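Local coordinates for molybdenum cofactor carrier protein (Chlamydomonas reinhardtii, PDB 2IZ5) that probably binds the molybdenum cofactor and carries it toward the enzymes that use it, at residues B[14-19]-B[110-115]; B[21-26]-B[53-58]; B[47-52]-B[73-78]. One frame throughout, in Å; residues are numbered along the deposited sequence.

Contact 1: B[14-19]-B[110-115]; sequences PIIGVM and VLVAVG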
loop_
_atom_site.group_PDB
_atom_site.type_symbol
_atom_site.label_atom_id
_atom_site.label_comp_id
_atom_site.label_asym_id
_atom_site.label_seq_id
_atom_site.Cartn_x
_atom_site.Cartn_y
_atom_site.Cartn_z
ATOM N N PRO B 14 17.343 -17.118 -8.337
ATOM C CA PRO B 14 15.895 -17.224 -8.194
ATOM C C PRO B 14 15.442 -17.003 -6.744
ATOM O O PRO B 14 16.181 -17.353 -5.821
ATOM C CB PRO B 14 15.569 -18.647 -8.691
ATOM C CG PRO B 14 16.716 -19.068 -9.467
ATOM C CD PRO B 14 17.925 -18.353 -8.890
ATOM N N ILE B 15 14.255 -16.384 -6.597
ATOM C CA ILE B 15 13.594 -16.151 -5.329
ATOM C C ILE B 15 12.334 -17.015 -5.271
ATOM O O ILE B 15 11.468 -16.951 -6.166
ATOM C CB ILE B 15 13.189 -14.671 -5.154
ATOM C CG1 ILE B 15 14.404 -13.745 -5.373
ATOM C CG2 ILE B 15 12.547 -14.447 -3.768
ATOM C CD1 ILE B 15 14.070 -12.240 -5.499
ATOM N N ILE B 16 12.220 -17.781 -4.196
ATOM C CA ILE B 16 11.084 -18.690 -3.950
ATOM C C ILE B 16 10.348 -18.169 -2.748
ATOM O O ILE B 16 10.909 -18.075 -1.666
ATOM C CB ILE B 16 11.496 -20.193 -3.622
ATOM C CG1 ILE B 16 12.475 -20.780 -4.658
ATOM C CG2 ILE B 16 10.298 -21.039 -3.542
ATOM C CD1 ILE B 16 11.999 -20.738 -6.164
ATOM N N GLY B 17 9.067 -17.896 -2.958
ATOM C CA GLY B 17 8.155 -17.441 -1.940
ATOM C C GLY B 17 7.415 -18.526 -1.183
ATOM O O GLY B 17 6.816 -19.432 -1.750
ATOM N N VAL B 18 7.437 -18.407 0.125
ATOM C CA VAL B 18 6.781 -19.369 1.015
ATOM C C VAL B 18 5.776 -18.580 1.862
ATOM O O VAL B 18 6.032 -17.461 2.286
ATOM C CB VAL B 18 7.823 -20.147 1.832
ATOM C CG1 VAL B 18 7.183 -21.027 2.923
ATOM C CG2 VAL B 18 8.691 -20.994 0.871
ATOM N N MET B 19 4.595 -19.176 1.976
ATOM C CA MET B 19 3.401 -18.649 2.605
ATOM C C MET B 19 2.833 -19.802 3.402
ATOM O O MET B 19 2.752 -20.933 2.902
ATOM C CB MET B 19 2.330 -18.238 1.579
ATOM C CG MET B 19 2.765 -17.298 0.456
ATOM S SD MET B 19 2.373 -18.021 -1.186
ATOM C CE MET B 19 0.921 -17.194 -1.618
ATOM N N VAL B 110 8.592 -18.382 -8.199
ATOM C CA VAL B 110 7.622 -19.431 -7.893
ATOM C C VAL B 110 7.229 -19.245 -6.452
ATOM O O VAL B 110 8.018 -18.786 -5.675
ATOM C CB VAL B 110 8.189 -20.857 -8.114
ATOM C CG1 VAL B 110 7.108 -21.924 -7.909
ATOM C CG2 VAL B 110 8.752 -21.012 -9.550
ATOM N N LEU B 111 5.979 -19.564 -6.123
ATOM C CA LEU B 111 5.437 -19.538 -4.742
ATOM C C LEU B 111 4.921 -20.858 -4.286
ATOM O O LEU B 111 4.348 -21.601 -5.083
ATOM C CB LEU B 111 4.285 -18.541 -4.615
ATOM C CG LEU B 111 4.801 -17.136 -4.889
ATOM C CD1 LEU B 111 4.275 -16.688 -6.257
ATOM C CD2 LEU B 111 4.398 -16.237 -3.798
ATOM N N VAL B 112 5.152 -21.127 -2.996
ATOM C CA VAL B 112 4.777 -22.363 -2.317
ATOM C C VAL B 112 4.017 -22.063 -1.032
ATOM O O VAL B 112 4.544 -21.409 -0.135
ATOM C CB VAL B 112 6.022 -23.272 -1.917
ATOM C CG1 VAL B 112 5.544 -24.623 -1.475
ATOM C CG2 VAL B 112 7.034 -23.453 -3.084
ATOM N N ALA B 113 2.765 -22.533 -0.990
ATOM C CA ALA B 113 1.946 -22.571 0.194
ATOM C C ALA B 113 2.086 -23.858 1.009
ATOM O O ALA B 113 1.982 -24.978 0.461
ATOM C CB ALA B 113 0.479 -22.338 -0.201
ATOM N N VAL B 114 2.366 -23.701 2.306
ATOM C CA VAL B 114 2.326 -24.821 3.299
ATOM C C VAL B 114 1.123 -24.567 4.207
ATOM O O VAL B 114 1.032 -23.535 4.829
ATOM C CB VAL B 114 3.636 -24.994 4.126
ATOM C CG1 VAL B 114 3.679 -26.388 4.780
ATOM C CG2 VAL B 114 4.872 -24.851 3.235
ATOM N N GLY B 115 0.142 -25.446 4.167
ATOM C CA GLY B 115 -1.139 -25.189 4.813
ATOM C C GLY B 115 -1.956 -24.050 4.213
ATOM O O GLY B 115 -1.551 -23.413 3.224
#

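Contact 2: B[21-26]-B[53-58]; sequences PGKADT and RSLGVM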
loop_
_atom_site.group_PDB
_atom_site.type_symbol
_atom_site.label_atom_id
_atom_site.label_comp_id
_atom_site.label_asym_id
_atom_site.label_seq_id
_atom_site.Cartn_x
_atom_site.Cartn_y
_atom_site.Cartn_z
ATOM N N PRO B 21 -0.076 -20.462 7.088
ATOM C CA PRO B 21 -1.177 -19.937 7.937
ATOM C C PRO B 21 -1.014 -19.072 9.227
ATOM O O PRO B 21 -1.950 -18.283 9.538
ATOM C CB PRO B 21 -1.944 -21.216 8.316
ATOM C CG PRO B 21 -0.956 -22.282 8.215
ATOM C CD PRO B 21 -0.115 -21.936 7.055
ATOM N N GLY B 22 0.025 -19.229 10.041
ATOM C CA GLY B 22 -0.128 -18.713 11.455
ATOM C C GLY B 22 0.343 -19.600 12.615
ATOM O O GLY B 22 1.498 -19.973 12.644
ATOM N N LYS B 23 -0.506 -19.931 13.592
ATOM C CA LYS B 23 -0.009 -20.782 14.715
ATOM C C LYS B 23 -0.926 -21.875 15.317
ATOM O O LYS B 23 -0.489 -23.039 15.479
ATOM C CB LYS B 23 0.649 -19.921 15.804
ATOM C CG LYS B 23 2.174 -19.740 15.522
ATOM C CD LYS B 23 2.998 -19.533 16.800
ATOM C CE LYS B 23 4.499 -19.664 16.504
ATOM N NZ LYS B 23 5.393 -19.185 17.621
ATOM N N ALA B 24 -2.156 -21.528 15.668
ATOM C CA ALA B 24 -3.168 -22.567 15.924
ATOM C C ALA B 24 -3.968 -22.833 14.629
ATOM O O ALA B 24 -4.967 -23.581 14.640
ATOM C CB ALA B 24 -4.085 -22.193 17.084
ATOM N N ASP B 25 -3.528 -22.194 13.533
ATOM C CA ASP B 25 -3.922 -22.577 12.174
ATOM C C ASP B 25 -2.778 -23.391 11.546
ATOM O O ASP B 25 -2.755 -23.630 10.350
ATOM C CB ASP B 25 -4.243 -21.325 11.335
ATOM C CG ASP B 25 -5.197 -21.619 10.177
ATOM O OD1 ASP B 25 -6.271 -20.986 10.097
ATOM O OD2 ASP B 25 -4.890 -22.503 9.359
ATOM N N THR B 26 -1.845 -23.822 12.392
ATOM C CA THR B 26 -0.676 -24.580 12.003
ATOM C C THR B 26 -0.657 -25.869 12.801
ATOM O O THR B 26 -0.943 -25.861 14.017
ATOM C CB THR B 26 0.570 -23.791 12.354
ATOM O OG1 THR B 26 0.423 -22.451 11.856
ATOM C CG2 THR B 26 1.813 -24.429 11.747
ATOM N N ARG B 53 8.187 -12.469 10.592
ATOM C CA ARG B 53 7.958 -12.706 12.027
ATOM C C ARG B 53 8.550 -14.046 12.517
ATOM O O ARG B 53 8.562 -15.030 11.778
ATOM C CB ARG B 53 6.455 -12.679 12.377
ATOM C CG ARG B 53 5.862 -11.295 12.543
ATOM C CD ARG B 53 4.829 -10.948 11.477
ATOM N NE ARG B 53 3.802 -10.045 12.006
ATOM C CZ ARG B 53 2.700 -9.666 11.345
ATOM N NH1 ARG B 53 2.480 -10.095 10.095
ATOM N NH2 ARG B 53 1.813 -8.845 11.941
ATOM N N SER B 54 8.996 -14.080 13.780
ATOM C CA SER B 54 9.456 -15.318 14.397
ATOM C C SER B 54 8.242 -16.116 14.902
ATOM O O SER B 54 8.020 -16.250 16.104
ATOM C CB SER B 54 10.529 -15.063 15.486
ATOM O OG SER B 54 10.529 -13.730 15.985
ATOM N N LEU B 55 7.448 -16.629 13.955
ATOM C CA LEU B 55 6.170 -17.291 14.259
ATOM C C LEU B 55 5.820 -18.248 13.142
ATOM O O LEU B 55 5.795 -17.840 11.989
ATOM C CB LEU B 55 5.046 -16.230 14.398
ATOM C CG LEU B 55 3.958 -16.405 15.474
ATOM C CD1 LEU B 55 4.495 -16.197 16.915
ATOM C CD2 LEU B 55 2.762 -15.477 15.208
ATOM N N GLY B 56 5.629 -19.530 13.465
ATOM C CA GLY B 56 4.985 -20.475 12.544
ATOM C C GLY B 56 5.754 -20.986 11.330
ATOM O O GLY B 56 6.982 -21.135 11.351
ATOM N N VAL B 57 4.986 -21.262 10.271
ATOM C CA VAL B 57 5.463 -21.892 9.048
ATOM C C VAL B 57 6.560 -21.070 8.318
ATOM O O VAL B 57 7.552 -21.636 7.841
ATOM C CB VAL B 57 4.213 -22.202 8.123
ATOM C CG1 VAL B 57 4.578 -22.617 6.755
ATOM C CG2 VAL B 57 3.324 -23.311 8.772
ATOM N N MET B 58 6.377 -19.746 8.252
ATOM C CA MET B 58 7.296 -18.873 7.539
ATOM C C MET B 58 8.620 -18.820 8.292
ATOM O O MET B 58 9.682 -18.818 7.708
ATOM C CB MET B 58 6.654 -17.509 7.327
ATOM C CG MET B 58 5.367 -17.655 6.450
ATOM S SD MET B 58 4.369 -16.264 5.868
ATOM C CE MET B 58 5.046 -15.968 4.304
#

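Contact 3: B[47-52]-B[73-78]; sequences ILLTGG and IGVLPG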
loop_
_atom_site.group_PDB
_atom_site.type_symbol
_atom_site.label_atom_id
_atom_site.label_comp_id
_atom_site.label_asym_id
_atom_site.label_seq_id
_atom_site.Cartn_x
_atom_site.Cartn_y
_atom_site.Cartn_z
ATOM N N ILE B 47 16.995 -18.103 -3.224
ATOM C CA ILE B 47 16.721 -17.172 -2.135
ATOM C C ILE B 47 15.359 -17.542 -1.578
ATOM O O ILE B 47 14.485 -17.827 -2.347
ATOM C CB ILE B 47 16.830 -15.685 -2.617
ATOM C CG1 ILE B 47 18.319 -15.351 -2.874
ATOM C CG2 ILE B 47 16.352 -14.736 -1.606
ATOM C CD1 ILE B 47 18.513 -14.033 -3.639
ATOM N N LEU B 48 15.233 -17.647 -0.241
ATOM C CA LEU B 48 13.944 -17.740 0.439
ATOM C C LEU B 48 13.354 -16.370 0.794
ATOM O O LEU B 48 13.981 -15.563 1.484
ATOM C CB LEU B 48 14.071 -18.574 1.703
ATOM C CG LEU B 48 12.804 -18.957 2.505
ATOM C CD1 LEU B 48 11.593 -19.248 1.618
ATOM C CD2 LEU B 48 13.134 -20.204 3.325
ATOM N N LEU B 49 12.139 -16.137 0.316
ATOM C CA LEU B 49 11.354 -14.943 0.633
ATOM C C LEU B 49 10.038 -15.363 1.292
ATOM O O LEU B 49 9.301 -16.222 0.814
ATOM C CB LEU B 49 11.170 -14.051 -0.606
ATOM C CG LEU B 49 10.065 -12.981 -0.777
ATOM C CD1 LEU B 49 9.367 -12.540 0.435
ATOM C CD2 LEU B 49 10.663 -11.766 -1.436
ATOM N N THR B 50 9.802 -14.809 2.469
ATOM C CA THR B 50 8.683 -15.219 3.283
ATOM C C THR B 50 8.334 -14.037 4.200
ATOM O O THR B 50 8.857 -12.933 4.003
ATOM C CB THR B 50 9.009 -16.572 4.027
ATOM O OG1 THR B 50 7.826 -17.112 4.599
ATOM C CG2 THR B 50 10.014 -16.415 5.137
ATOM N N GLY B 51 7.415 -14.255 5.138
ATOM C CA GLY B 51 7.044 -13.253 6.134
ATOM C C GLY B 51 8.145 -13.285 7.163
ATOM O O GLY B 51 8.785 -14.332 7.369
ATOM N N GLY B 52 8.399 -12.151 7.793
ATOM C CA GLY B 52 9.587 -12.004 8.636
ATOM C C GLY B 52 9.383 -12.079 10.133
ATOM O O GLY B 52 10.316 -11.784 10.883
ATOM N N ILE B 73 14.964 -13.453 2.884
ATOM C CA ILE B 73 14.285 -12.160 2.895
ATOM C C ILE B 73 12.952 -12.304 3.644
ATOM O O ILE B 73 12.103 -13.147 3.282
ATOM C CB ILE B 73 13.989 -11.695 1.454
ATOM C CG1 ILE B 73 15.249 -11.675 0.588
ATOM C CG2 ILE B 73 13.373 -10.318 1.462
ATOM C CD1 ILE B 73 14.914 -11.385 -0.903
ATOM N N GLY B 74 12.800 -11.535 4.709
ATOM C CA GLY B 74 11.561 -11.464 5.471
ATOM C C GLY B 74 10.858 -10.145 5.247
ATOM O O GLY B 74 11.482 -9.127 5.345
ATOM N N VAL B 75 9.575 -10.193 4.885
ATOM C CA VAL B 75 8.717 -9.036 4.682
ATOM C C VAL B 75 7.945 -8.797 5.976
ATOM O O VAL B 75 7.481 -9.764 6.628
ATOM C CB VAL B 75 7.804 -9.223 3.459
ATOM C CG1 VAL B 75 7.056 -7.970 3.131
ATOM C CG2 VAL B 75 8.665 -9.580 2.249
ATOM N N LEU B 76 7.948 -7.530 6.410
ATOM C CA LEU B 76 7.260 -7.109 7.612
ATOM C C LEU B 76 6.378 -5.865 7.378
ATOM O O LEU B 76 6.591 -5.087 6.451
ATOM C CB LEU B 76 8.266 -6.804 8.723
ATOM C CG LEU B 76 9.035 -8.007 9.272
ATOM C CD1 LEU B 76 10.403 -8.200 8.597
ATOM C CD2 LEU B 76 9.242 -7.835 10.743
ATOM N N PRO B 77 5.350 -5.693 8.229
ATOM C CA PRO B 77 4.813 -4.360 8.456
ATOM C C PRO B 77 5.576 -3.624 9.558
ATOM O O PRO B 77 6.125 -4.249 10.472
ATOM C CB PRO B 77 3.419 -4.661 8.943
ATOM C CG PRO B 77 3.589 -5.932 9.742
ATOM C CD PRO B 77 4.611 -6.724 9.002
ATOM N N GLY B 78 5.643 -2.306 9.445
ATOM C CA GLY B 78 5.581 -1.464 10.617
ATOM C C GLY B 78 6.812 -0.846 11.263
ATOM O O GLY B 78 7.614 -0.187 10.588
#

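Contact 1: B[14-19]-B[110-115]
Ile16 and Val112 meet at an oblique angle on one face of the sheet, with Ile16 CG2 resting 4.1 Å from Val112 CG2. The other branch of Ile16 bends back against Val110: a chi2 of -56° swings CD1 across the strand gap until it lies 4.3 Å from Val110 CB. Further along the same face Val18 keeps its distance, its CG1 4.5 Å from Val114 CG2, so the aliphatic layer is looser here than around Ile16.

On the reverse face the pairing is between a thioether and a leucine. Met19 has CG anti to its carbonyl carbon (chi1 -52°), and bends at chi2 and chi3 turn the chain back along the sheet, past its own bridge partner Ala113, to Leu111. Its SD touches Leu111 CD2 at 3.8 Å and also lies 4.0 Å from CB of that leucine. Gly17 is what leaves room for this: a CB on it would sit only 3.0 Å from Leu111 CD2.

The backbones that hold these side chains in step are parallel strands, their axes turned 23° against each other. Val110 O takes the N-H of Gly17, Gly17 O that of Val112 at 2.7 Å between O and N, Val112 O that of Met19, and Met19 O that of Val114.

Both strands are buried in the middle of the sheet. Helices 28-43 and 161-173 close over the Ile16 and Val112 face, where Val168 touches both side chains and Leu37 reaches Val112. Helix 118-129 packs on the other side, setting Thr120 and Val124 against Met19 and Ala127 against Leu111, while strand 47-51 hydrogen-bonds along the far edge of 15-19.

Contact 2: B[21-26]-B[53-58]
Thr26 and Val57 form the close inner end of this contact, methyl against methyl, with Thr26 CG2 3.5 Å from Val57 CG2. The same valine branch also meets Pro21 CD at 4.1 Å, the ring crossing it at about a right angle. Between these apolar groups and the outside the two backbones come together: Gly22 O receives a CA-H...O contact from Gly56, 3.5 Å from its CA. A CB on Gly56 would run straight into that carbonyl, and the positive phi of this residue suits glycine as well.

Residues 21-26 lead from strand 15-19 into helix 28-43, and 53-58 from strand 47-51 into helix 56-67. Both lie beyond the C-terminal ends of parallel strands, the edge where Rossmann-like folds usually bind their ligands, and a role near the cofactor would be consistent with that. Leu31 and Ala34 of helix 28-43 back the inner end.

On the solvent side two exposed side chains meet, close in distance but less certain in pose. Lys23, extended beyond CG, passes across Leu55 at about a right angle, its CE 3.5 Å from Leu55 CG and 3.2 Å from Gly56 N. The lysine also touches a crystal neighbour, so its pose in solution may differ.

Contact 3: B[47-52]-B[73-78]
Ile73 leans on Ile47 and Leu49 of the neighbouring strand, its CB set against Leu49 and its outer atoms, CG1 and CD1, both settling on one methyl of Ile47. CB faces Leu49 CB at 4.2 Å, and it also lies 3.9 Å from Leu48 O, the carbonyl that accepts the N-H of Ile73. With CG1 anti to the carbonyl carbon (chi1 -54°), the longer branch turns toward the start of strand 47-51, bringing CG1 to 3.9 Å from Ile47 CG2. The terminal CD1 comes closer to that same methyl, at 3.7 Å from Ile47 CG2. Ile73 packs as well on Ile90 of the second subunit. Further on, the side chains of Leu49 and Val75 slant across each other, Leu49 CD1 3.5 Å from Val75 CG2.

At the end of the strand, side chain meets bare backbone. Gly52 CA stands 3.8 Å from Gly74 CA, and Leu76 lies over the same glycine with its CD1 3.9 Å from Gly52 CA. A CB on Gly52 would collide with that methyl. Replacing Leu76 with an alanine would probably open a gap above Gly52, whose CA would lose its apolar cover.

Four parallel-strand hydrogen bonds join the backbones. In the last, Gly52 N to Val75 O, the donor is tilted 33° from the carbonyl plane as the chain starts to leave the sheet. On the face of Leu48 and Thr50 lies helix 56-67, which makes the connection between the two strands: this is the beta-alpha-beta crossover of a Rossmann-like fold.

Overall arrangement
Two of the three contacts lie in one parallel sheet, and the third in the loops beyond its strand ends. Contact 1 pairs strand 15-19 with strand 110-114, and contact 3 pairs 47-51 with 72-76; since 15-19 and 47-51 are themselves neighbours, these two contacts account for four adjacent strands, with centres about 11 Å apart. Contact 2 has its centre about 14 Å from that of contact 1 and 13 Å from that of contact 3, joining the loop after 15-19 to the start of helix 56-67. Contacts 2 and 3 alternate along the chain, both within the span bridged by contact 1. In a Rossmann-like fold a ligand would be expected at these C-terminal strand ends.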